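Local structure of restriction endonuclease (Mycobacterium sp., 4F0Q) at residues W245-R250 and P257-R262; H109-Y114 and I183-E188. The protein cleaves DNA in a cytosine methylation-dependent manner as a tetrameric, magnesium-binding restriction endonuclease, probably reading the modified base through its N-terminal domain. All blocks are in the same frame, centred on the assembly; numbering follows the deposited sequence.

Contact 1. Residues W245-R250 and P257-R262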
loop_
_atom_site.group_PDB
_atom_site.type_symbol
_atom_site.label_atom_id
_atom_site.label_comp_id
_atom_site.label_asym_id
_atom_site.label_seq_id
_atom_site.Cartn_x
_atom_site.Cartn_y
_atom_site.Cartn_z
ATOM N N TRP A 245 9.655 -0.540 -28.823
ATOM C CA TRP A 245 8.577 -1.040 -29.666
ATOM C C TRP A 245 8.903 -2.435 -30.185
ATOM O O TRP A 245 8.016 -3.269 -30.344
ATOM C CB TRP A 245 8.307 -0.091 -30.835
ATOM C CG TRP A 245 7.029 -0.401 -31.547
ATOM C CD1 TRP A 245 6.850 -1.297 -32.560
ATOM C CD2 TRP A 245 5.745 0.179 -31.293
ATOM N NE1 TRP A 245 5.534 -1.309 -32.955
ATOM C CE2 TRP A 245 4.835 -0.410 -32.192
ATOM C CE3 TRP A 245 5.276 1.143 -30.395
ATOM C CZ2 TRP A 245 3.484 -0.069 -32.220
ATOM C CZ3 TRP A 245 3.937 1.482 -30.424
ATOM C CH2 TRP A 245 3.056 0.875 -31.328
ATOM N N ILE A 246 10.183 -2.677 -30.451
ATOM C CA ILE A 246 10.646 -3.995 -30.867
ATOM C C ILE A 246 10.443 -4.996 -29.733
ATOM O O ILE A 246 9.968 -6.118 -29.949
ATOM C CB ILE A 246 12.131 -3.959 -31.275
ATOM C CG1 ILE A 246 12.337 -2.989 -32.441
ATOM C CG2 ILE A 246 12.624 -5.350 -31.644
ATOM C CD1 ILE A 246 13.779 -2.840 -32.871
ATOM N N ARG A 247 10.793 -4.575 -28.520
ATOM C CA ARG A 247 10.605 -5.404 -27.336
ATOM C C ARG A 247 9.129 -5.712 -27.112
ATOM O O ARG A 247 8.776 -6.824 -26.729
ATOM C CB ARG A 247 11.189 -4.733 -26.091
ATOM C CG ARG A 247 11.012 -5.569 -24.831
ATOM C CD ARG A 247 11.277 -4.780 -23.563
ATOM N NE ARG A 247 10.790 -5.499 -22.389
ATOM C CZ ARG A 247 10.870 -5.048 -21.142
ATOM N NH1 ARG A 247 11.426 -3.869 -20.895
ATOM N NH2 ARG A 247 10.397 -5.776 -20.141
ATOM N N TRP A 248 8.268 -4.726 -27.347
ATOM C CA TRP A 248 6.832 -4.952 -27.223
ATOM C C TRP A 248 6.335 -5.934 -28.277
ATOM O O TRP A 248 5.527 -6.815 -27.981
ATOM C CB TRP A 248 6.043 -3.648 -27.327
ATOM C CG TRP A 248 4.570 -3.897 -27.443
ATOM C CD1 TRP A 248 3.707 -4.185 -26.427
ATOM C CD2 TRP A 248 3.792 -3.906 -28.645
ATOM N NE1 TRP A 248 2.438 -4.365 -26.920
ATOM C CE2 TRP A 248 2.464 -4.197 -28.280
ATOM C CE3 TRP A 248 4.089 -3.688 -29.995
ATOM C CZ2 TRP A 248 1.433 -4.278 -29.214
ATOM C CZ3 TRP A 248 3.064 -3.770 -30.921
ATOM C CH2 TRP A 248 1.753 -4.062 -30.526
ATOM N N VAL A 249 6.810 -5.767 -29.507
ATOM C CA VAL A 249 6.456 -6.673 -30.591
ATOM C C VAL A 249 6.834 -8.106 -30.225
ATOM O O VAL A 249 6.054 -9.036 -30.437
ATOM C CB VAL A 249 7.133 -6.263 -31.920
ATOM C CG1 VAL A 249 7.110 -7.410 -32.915
ATOM C CG2 VAL A 249 6.455 -5.032 -32.503
ATOM N N ARG A 250 8.020 -8.274 -29.646
ATOM C CA ARG A 250 8.481 -9.599 -29.239
ATOM C C ARG A 250 7.673 -10.187 -28.080
ATOM O O ARG A 250 7.181 -11.313 -28.165
ATOM C CB ARG A 250 9.968 -9.565 -28.868
ATOM C CG ARG A 250 10.547 -10.937 -28.545
ATOM C CD ARG A 250 12.007 -10.862 -28.119
ATOM N NE ARG A 250 12.173 -10.251 -26.802
ATOM C CZ ARG A 250 12.631 -9.019 -26.598
ATOM N NH1 ARG A 250 12.976 -8.258 -27.627
ATOM N NH2 ARG A 250 12.749 -8.551 -25.363
ATOM N N PRO A 257 4.754 -2.842 -18.996
ATOM C CA PRO A 257 5.085 -2.216 -17.708
ATOM C C PRO A 257 6.522 -1.700 -17.595
ATOM O O PRO A 257 6.869 -1.130 -16.562
ATOM C CB PRO A 257 4.872 -3.353 -16.700
ATOM C CG PRO A 257 3.936 -4.284 -17.368
ATOM C CD PRO A 257 4.303 -4.234 -18.815
ATOM N N GLY A 258 7.339 -1.890 -18.627
ATOM C CA GLY A 258 8.731 -1.483 -18.562
ATOM C C GLY A 258 9.231 -0.678 -19.746
ATOM O O GLY A 258 10.426 -0.403 -19.848
ATOM N N ILE A 259 8.325 -0.291 -20.638
ATOM C CA ILE A 259 8.718 0.441 -21.841
ATOM C C ILE A 259 8.098 1.833 -21.931
ATOM O O ILE A 259 8.225 2.509 -22.951
ATOM C CB ILE A 259 8.370 -0.344 -23.124
ATOM C CG1 ILE A 259 6.864 -0.597 -23.203
ATOM C CG2 ILE A 259 9.142 -1.654 -23.176
ATOM C CD1 ILE A 259 6.451 -1.436 -24.391
ATOM N N ARG A 260 7.433 2.263 -20.863
ATOM C CA ARG A 260 6.812 3.582 -20.839
ATOM C C ARG A 260 7.855 4.689 -20.729
ATOM O O ARG A 260 8.864 4.536 -20.041
ATOM C CB ARG A 260 5.815 3.688 -19.685
ATOM C CG ARG A 260 4.365 3.792 -20.122
ATOM C CD ARG A 260 3.446 3.965 -18.927
ATOM N NE ARG A 260 3.405 2.770 -18.090
ATOM C CZ ARG A 260 2.460 1.839 -18.170
ATOM N NH1 ARG A 260 1.475 1.970 -19.047
ATOM N NH2 ARG A 260 2.496 0.781 -17.372
ATOM N N ARG A 261 7.602 5.801 -21.413
ATOM C CA ARG A 261 8.493 6.956 -21.362
ATOM C C ARG A 261 8.525 7.558 -19.960
ATOM O O ARG A 261 7.489 7.709 -19.314
ATOM C CB ARG A 261 8.059 8.013 -22.381
ATOM C CG ARG A 261 8.925 9.265 -22.391
ATOM C CD ARG A 261 8.457 10.255 -23.446
ATOM N NE ARG A 261 9.309 11.439 -23.508
ATOM C CZ ARG A 261 9.060 12.577 -22.867
ATOM N NH1 ARG A 261 7.978 12.690 -22.109
ATOM N NH2 ARG A 261 9.892 13.603 -22.984
ATOM N N ARG A 262 9.723 7.898 -19.494
ATOM C CA ARG A 262 9.898 8.443 -18.156
ATOM C C ARG A 262 10.751 9.706 -18.179
ATOM O O ARG A 262 11.824 9.730 -18.778
ATOM C CB ARG A 262 10.538 7.399 -17.239
ATOM C CG ARG A 262 10.723 7.853 -15.802
ATOM C CD ARG A 262 9.386 8.095 -15.120
ATOM N NE ARG A 262 9.534 8.219 -13.673
ATOM C CZ ARG A 262 9.760 9.364 -13.040
ATOM N NH1 ARG A 262 9.860 10.495 -13.723
ATOM N NH2 ARG A 262 9.884 9.379 -11.719
HETATM O O HOH W 1 11.975 -2.355 -18.080
#
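The CA atoms of helical Trp248 and loop residue Ile259, 7.8 Å apart, are the nearest CA pair as the chain leaving helix 243-251 turns back past it, with no backbone hydrogen bond between the segments. The contact therefore rests on side chains and one water, and Ile259 gives the largest single share, Arg247 the next. The two branches of Ile259 separate the work. CG1 sits between the backbone N and the carbonyl carbon (chi1 60°), and the extended second torsion carries CD1 to 3.7 Å from Trp248 CB. The other branch, CG2, meets the aliphatic part of Arg247, 3.8 Å from CD. The Trp248 indole leads away from this loop and sets its CE3 4.0 Å above the plane of the Trp245 ring, toward the rim; with the planes inclined at about 54°, the indoles are not stacked. Arg247 stays stretched from CG to NE and projects past Ile259 toward Gly258. At 3.8 Å, Arg247 NH1 and Gly258 O do not bond directly; water 1 joins them, accepting from Arg247 NH1 at 3.2 Å and donating to Gly258 O at 3.1 Å. This water lies in the guanidinium plane, while Arg247 NH2 forms a salt bridge with Glu321 of the second subunit. Trp245, Trp248 and Ile259 all touch Ile183, making this a helix and its returning loop packed together on strand 175-193 of the mixed sheet.

Contact 2. Residues H109-Y114 and I183-E188; sequences HGHVRY and IIERLE
Asp207 OD1 is gripped by two side chains of 109-114, taking a hydrogen bond from His111 NE2 and a salt bridge from Arg113 NE, while Arg186 NE of the other segment pairs with OD2. This shared carboxylate probably makes the 4.3 Å spacing of Arg113 NH2 and Arg186 NH2 tolerable, since both cations gather round one anion. Arg113 gets there by folding, with chi2 at 68° and chi3 at 56°, and its NH1 has a further partner in Glu314. Its NH2 lies at the edge of the Arg186 guanidinium, near that group's plane. Strand 200-210 separates the segments and pairs antiparallel with both, so 111-115 and 175-193 are next-but-one neighbours in the mixed sheet of the N-terminal region, which is related to the PUA family. Their CA spacing agrees, 9.2 Å for His111 and Glu185. A classic bulge places Glu185 and Arg186 together opposite Asp207, and a G1 bulge at Gly110 and His111 faces Asp106. Glu185 OE1 approaches the edge of the His111 ring, 4.2 Å from CD2, but its ionic partner is Arg260; OE2 pairs with Arg313 of the second subunit. Glu188 covers one face of the Arg186 guanidinium, OE2 standing 3.8 Å above its centre. Glu188 OE1 is 3.2 Å from Arg186 NH2 but well out of plane, so that ion pair is purely electrostatic, with no N-H directed at it.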
loop_
_atom_site.group_PDB
_atom_site.type_symbol
_atom_site.label_atom_id
_atom_site.label_comp_id
_atom_site.label_asym_id
_atom_site.label_seq_id
_atom_site.Cartn_x
_atom_site.Cartn_y
_atom_site.Cartn_z
ATOM N N HIS A 109 5.227 10.492 -17.251
ATOM C CA HIS A 109 5.085 9.100 -16.842
ATOM C C HIS A 109 4.617 8.227 -18.003
ATOM O O HIS A 109 4.187 7.091 -17.804
ATOM C CB HIS A 109 4.124 8.979 -15.659
ATOM C CG HIS A 109 4.560 9.745 -14.449
ATOM N ND1 HIS A 109 4.233 11.069 -14.251
ATOM C CD2 HIS A 109 5.303 9.376 -13.379
ATOM C CE1 HIS A 109 4.752 11.481 -13.108
ATOM N NE2 HIS A 109 5.407 10.474 -12.560
ATOM N N GLY A 110 4.701 8.774 -19.211
ATOM C CA GLY A 110 4.415 8.027 -20.422
ATOM C C GLY A 110 3.002 7.491 -20.545
ATOM O O GLY A 110 2.782 6.458 -21.175
ATOM N N HIS A 111 2.040 8.184 -19.944
ATOM C CA HIS A 111 0.644 7.776 -20.060
ATOM C C HIS A 111 -0.234 8.888 -20.619
ATOM O O HIS A 111 -0.090 10.054 -20.252
ATOM C CB HIS A 111 0.092 7.306 -18.713
ATOM C CG HIS A 111 -1.342 6.877 -18.770
ATOM N ND1 HIS A 111 -2.389 7.752 -18.571
ATOM C CD2 HIS A 111 -1.903 5.669 -19.015
ATOM C CE1 HIS A 111 -3.532 7.100 -18.687
ATOM N NE2 HIS A 111 -3.266 5.834 -18.955
ATOM N N VAL A 112 -1.142 8.517 -21.516
ATOM C CA VAL A 112 -2.101 9.468 -22.067
ATOM C C VAL A 112 -3.508 8.876 -22.085
ATOM O O VAL A 112 -3.741 7.826 -22.683
ATOM C CB VAL A 112 -1.722 9.907 -23.499
ATOM C CG1 VAL A 112 -2.814 10.788 -24.088
ATOM C CG2 VAL A 112 -0.389 10.638 -23.503
ATOM N N ARG A 113 -4.436 9.551 -21.416
ATOM C CA ARG A 113 -5.839 9.163 -21.442
ATOM C C ARG A 113 -6.526 9.858 -22.609
ATOM O O ARG A 113 -6.645 11.083 -22.626
ATOM C CB ARG A 113 -6.524 9.546 -20.130
ATOM C CG ARG A 113 -8.013 9.241 -20.087
ATOM C CD ARG A 113 -8.277 7.744 -20.083
ATOM N NE ARG A 113 -7.600 7.073 -18.977
ATOM C CZ ARG A 113 -8.087 6.983 -17.743
ATOM N NH1 ARG A 113 -9.261 7.526 -17.448
ATOM N NH2 ARG A 113 -7.399 6.352 -16.801
ATOM N N TYR A 114 -6.971 9.075 -23.588
ATOM C CA TYR A 114 -7.549 9.645 -24.801
ATOM C C TYR A 114 -8.970 9.154 -25.066
ATOM O O TYR A 114 -9.238 7.956 -25.033
ATOM C CB TYR A 114 -6.655 9.352 -26.009
ATOM C CG TYR A 114 -7.169 9.947 -27.298
ATOM C CD1 TYR A 114 -7.043 11.305 -27.555
ATOM C CD2 TYR A 114 -7.779 9.151 -28.259
ATOM C CE1 TYR A 114 -7.513 11.856 -28.729
ATOM C CE2 TYR A 114 -8.252 9.694 -29.438
ATOM C CZ TYR A 114 -8.115 11.047 -29.668
ATOM O OH TYR A 114 -8.582 11.595 -30.839
ATOM N N ILE A 183 1.223 2.900 -27.319
ATOM C CA ILE A 183 0.566 1.605 -27.418
ATOM C C ILE A 183 -0.770 1.685 -26.691
ATOM O O ILE A 183 -0.852 2.250 -25.602
ATOM C CB ILE A 183 1.405 0.496 -26.753
ATOM C CG1 ILE A 183 2.834 0.504 -27.293
ATOM C CG2 ILE A 183 0.759 -0.866 -26.957
ATOM C CD1 ILE A 183 3.715 -0.560 -26.684
ATOM N N ILE A 184 -1.816 1.131 -27.292
ATOM C CA ILE A 184 -3.102 1.054 -26.617
ATOM C C ILE A 184 -3.012 0.051 -25.472
ATOM O O ILE A 184 -3.113 -1.159 -25.680
ATOM C CB ILE A 184 -4.236 0.647 -27.579
ATOM C CG1 ILE A 184 -4.353 1.660 -28.718
ATOM C CG2 ILE A 184 -5.558 0.538 -26.833
ATOM C CD1 ILE A 184 -5.489 1.376 -29.672
ATOM N N GLU A 185 -2.803 0.563 -24.264
ATOM C CA GLU A 185 -2.684 -0.292 -23.091
ATOM C C GLU A 185 -4.054 -0.770 -22.631
ATOM O O GLU A 185 -4.211 -1.918 -22.211
ATOM C CB GLU A 185 -1.970 0.437 -21.953
ATOM C CG GLU A 185 -1.743 -0.428 -20.724
ATOM C CD GLU A 185 -1.068 0.324 -19.597
ATOM O OE1 GLU A 185 -1.138 1.571 -19.585
ATOM O OE2 GLU A 185 -0.460 -0.334 -18.726
ATOM N N ARG A 186 -5.045 0.109 -22.713
ATOM C CA ARG A 186 -6.404 -0.277 -22.347
ATOM C C ARG A 186 -7.446 0.458 -23.188
ATOM O O ARG A 186 -7.230 1.592 -23.605
ATOM C CB ARG A 186 -6.648 -0.044 -20.852
ATOM C CG ARG A 186 -7.896 -0.724 -20.310
ATOM C CD ARG A 186 -7.922 -0.729 -18.789
ATOM N NE ARG A 186 -7.993 0.618 -18.231
ATOM C CZ ARG A 186 -8.163 0.882 -16.939
ATOM N NH1 ARG A 186 -8.284 -0.110 -16.068
ATOM N NH2 ARG A 186 -8.216 2.140 -16.518
ATOM N N LEU A 187 -8.566 -0.206 -23.450
ATOM C CA LEU A 187 -9.676 0.408 -24.170
ATOM C C LEU A 187 -10.983 -0.010 -23.512
ATOM O O LEU A 187 -11.336 -1.188 -23.513
ATOM C CB LEU A 187 -9.660 -0.003 -25.646
ATOM C CG LEU A 187 -10.576 0.759 -26.614
ATOM C CD1 LEU A 187 -9.963 0.794 -28.004
ATOM C CD2 LEU A 187 -11.971 0.149 -26.674
ATOM N N GLU A 188 -11.702 0.957 -22.953
ATOM C CA GLU A 188 -12.919 0.655 -22.209
ATOM C C GLU A 188 -14.111 1.523 -22.601
ATOM O O GLU A 188 -13.958 2.564 -23.241
ATOM C CB GLU A 188 -12.661 0.757 -20.703
ATOM C CG GLU A 188 -11.963 2.034 -20.276
ATOM C CD GLU A 188 -11.476 1.980 -18.841
ATOM O OE1 GLU A 188 -10.684 2.861 -18.447
ATOM O OE2 GLU A 188 -11.885 1.055 -18.108
#

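Contacts 1 and 2 have centres 13 Å apart and meet directly at two places. Arg260 NH1, from the loop of contact 1, lies 2.7 Å from Glu185 OE1 of contact 2 in a salt bridge, and Arg260 CG packs 3.3 Å from Gly110 O, so this one side chain touches both segments of contact 2. At the second place, Trp245 CZ3 rests 3.5 Å from Ile183 CG1, joining the helix to the strand. Both contacts also face the second subunit, through Arg247 in one and Glu185 in the other. The magnesium ion is bound by Asp334, Gln355 and Ala356, none of which belongs to either contact.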